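PDB 3JTX: aminotransferase, which probably catalyses pyridoxal-phosphate-dependent transfer of amino groups between amino acids and keto acids, as a class I and II aminotransferase. Local coordinates for residues Q352-R357 with Y372-L377. Sequence-based numbering, arbitrary orientation.
Sequences QVLPGR and YVRIAL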
loop_
_atom_site.group_PDB
_atom_site.type_symbol
_atom_site.label_atom_id
_atom_site.label_comp_id
_atom_site.label_asym_id
_atom_site.label_seq_id
_atom_site.Cartn_x
_atom_site.Cartn_y
_atom_site.Cartn_z
ATOM N N GLN A 352 32.077 5.145 3.116
ATOM C CA GLN A 352 31.138 4.077 3.433
ATOM C C GLN A 352 30.791 3.234 2.178
ATOM O O GLN A 352 30.143 3.721 1.234
ATOM C CB GLN A 352 29.859 4.674 4.032
ATOM C CG GLN A 352 30.062 5.492 5.315
ATOM C CD GLN A 352 28.808 6.272 5.717
ATOM O OE1 GLN A 352 28.430 7.242 5.065
ATOM N NE2 GLN A 352 28.161 5.837 6.783
ATOM N N VAL A 353 31.240 1.981 2.177
ATOM C CA VAL A 353 30.822 0.991 1.170
ATOM C C VAL A 353 30.173 -0.194 1.873
ATOM O O VAL A 353 30.360 -0.381 3.069
ATOM C CB VAL A 353 31.995 0.514 0.272
ATOM C CG1 VAL A 353 32.656 1.713 -0.407
ATOM C CG2 VAL A 353 33.025 -0.308 1.059
ATOM N N LEU A 354 29.405 -0.993 1.137
ATOM C CA LEU A 354 28.628 -2.091 1.743
ATOM C C LEU A 354 29.311 -3.454 1.547
ATOM O O LEU A 354 29.441 -3.914 0.401
ATOM C CB LEU A 354 27.230 -2.135 1.130
ATOM C CG LEU A 354 26.194 -2.971 1.900
ATOM C CD1 LEU A 354 25.961 -2.404 3.304
ATOM C CD2 LEU A 354 24.880 -3.047 1.143
ATOM N N PRO A 355 29.745 -4.111 2.653
ATOM C CA PRO A 355 30.253 -5.467 2.530
ATOM C C PRO A 355 29.252 -6.374 1.809
ATOM O O PRO A 355 28.067 -6.439 2.178
ATOM C CB PRO A 355 30.451 -5.892 3.993
ATOM C CG PRO A 355 30.767 -4.622 4.678
ATOM C CD PRO A 355 29.851 -3.633 4.041
ATOM N N GLY A 356 29.713 -7.039 0.758
ATOM C CA GLY A 356 28.819 -7.846 -0.082
ATOM C C GLY A 356 28.126 -8.960 0.675
ATOM O O GLY A 356 27.007 -9.356 0.330
ATOM N N ARG A 357 28.773 -9.476 1.711
ATOM C CA ARG A 357 28.181 -10.546 2.525
ATOM C C ARG A 357 26.838 -10.120 3.129
ATOM O O ARG A 357 25.965 -10.960 3.397
ATOM C CB ARG A 357 29.169 -11.018 3.609
ATOM C CG ARG A 357 29.379 -10.033 4.749
ATOM C CD ARG A 357 30.529 -10.467 5.648
ATOM N NE ARG A 357 31.788 -10.488 4.912
ATOM C CZ ARG A 357 32.932 -10.981 5.375
ATOM N NH1 ARG A 357 33.002 -11.506 6.594
ATOM N NH2 ARG A 357 34.023 -10.933 4.622
ATOM N N TYR A 372 33.354 -9.100 -2.170
ATOM C CA TYR A 372 32.904 -7.941 -2.944
ATOM C C TYR A 372 32.365 -6.879 -2.018
ATOM O O TYR A 372 31.891 -7.205 -0.948
ATOM C CB TYR A 372 31.772 -8.339 -3.897
ATOM C CG TYR A 372 32.251 -9.195 -5.033
ATOM C CD1 TYR A 372 32.675 -8.622 -6.227
ATOM C CD2 TYR A 372 32.303 -10.577 -4.910
ATOM C CE1 TYR A 372 33.140 -9.407 -7.273
ATOM C CE2 TYR A 372 32.762 -11.376 -5.964
ATOM C CZ TYR A 372 33.187 -10.780 -7.133
ATOM O OH TYR A 372 33.655 -11.559 -8.174
ATOM N N VAL A 373 32.451 -5.613 -2.440
ATOM C CA VAL A 373 31.703 -4.537 -1.809
ATOM C C VAL A 373 30.831 -3.858 -2.850
ATOM O O VAL A 373 31.226 -3.707 -4.017
ATOM C CB VAL A 373 32.618 -3.484 -1.100
ATOM C CG1 VAL A 373 33.367 -4.116 0.050
ATOM C CG2 VAL A 373 33.609 -2.794 -2.096
ATOM N N ARG A 374 29.629 -3.468 -2.442
ATOM C CA ARG A 374 28.793 -2.653 -3.291
ATOM C C ARG A 374 29.110 -1.166 -3.079
ATOM O O ARG A 374 29.111 -0.668 -1.959
ATOM C CB ARG A 374 27.304 -2.928 -3.055
ATOM C CG ARG A 374 26.435 -2.361 -4.153
ATOM C CD ARG A 374 24.994 -2.423 -3.811
ATOM N NE ARG A 374 24.633 -1.569 -2.699
ATOM C CZ ARG A 374 23.424 -1.542 -2.139
ATOM N NH1 ARG A 374 22.450 -2.312 -2.604
ATOM N NH2 ARG A 374 23.173 -0.723 -1.127
ATOM N N ILE A 375 29.388 -0.472 -4.182
ATOM C CA ILE A 375 29.589 0.977 -4.204
ATOM C C ILE A 375 28.508 1.579 -5.097
ATOM O O ILE A 375 28.353 1.146 -6.242
ATOM C CB ILE A 375 30.986 1.324 -4.810
ATOM C CG1 ILE A 375 32.106 0.770 -3.941
ATOM C CG2 ILE A 375 31.172 2.806 -4.963
ATOM C CD1 ILE A 375 33.493 0.713 -4.644
ATOM N N ALA A 376 27.747 2.539 -4.569
ATOM C CA ALA A 376 26.714 3.252 -5.322
ATOM C C ALA A 376 27.256 4.610 -5.732
ATOM O O ALA A 376 27.728 5.353 -4.883
ATOM C CB ALA A 376 25.429 3.423 -4.462
ATOM N N LEU A 377 27.189 4.933 -7.022
ATOM C CA LEU A 377 27.637 6.231 -7.523
ATOM C C LEU A 377 26.459 7.214 -7.590
ATOM O O LEU A 377 26.060 7.679 -8.666
ATOM C CB LEU A 377 28.315 6.070 -8.891
ATOM C CG LEU A 377 29.589 5.196 -8.930
ATOM C CD1 LEU A 377 30.269 5.279 -10.299
ATOM C CD2 LEU A 377 30.580 5.542 -7.827
#
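L354 and R374 face each other as an antiparallel hydrogen-bonded pair, with both backbone bonds made. L354 N reaches R374 O at 3.1 Å, almost straight at 175°. R374 N returns to L354 O at 2.9 Å. L354 O also takes a CA-H contact from V373 (CA to O, 3.2 Å). Two residues on, past the non-hydrogen-bonded pair P355-V373, G356 N donates to Y372 O at 2.8 Å, a more bent bond (141°) at the point where the strand gives way to a 3-10 turn.

The side chains of L354 and R374 leave the same face of the sheet and run side by side. In both, CG stands anti to the backbone N (chi1 -165°), and L354 lays CD2 over one face of the guanidinium, toward its rim, 3.7 Å from NH2. V353 packs against the other strand with its two methyls divided between partners: CG1 meets CG1 of I375 at 3.7 Å, while CG2 lies 3.9 Å from CB of V373.

Strand 328-332 lies along the other edge of 372-376, completing a three-stranded antiparallel sheet, and helix 338-349 packs against P355. The guanidinium is held by H36 O at NH2 and N179 OD1 at NH1, and NH2 also forms a salt bridge to a sulfonate oxygen of a bound MES, probably from the crystallisation liquor. The two protein acceptors orient the guanidinium while NH2 meets the sulfonate, an anion that may mark the substrate-carboxylate site; this is consistent with the arginine that binds the substrate carboxylate in related aminotransferases.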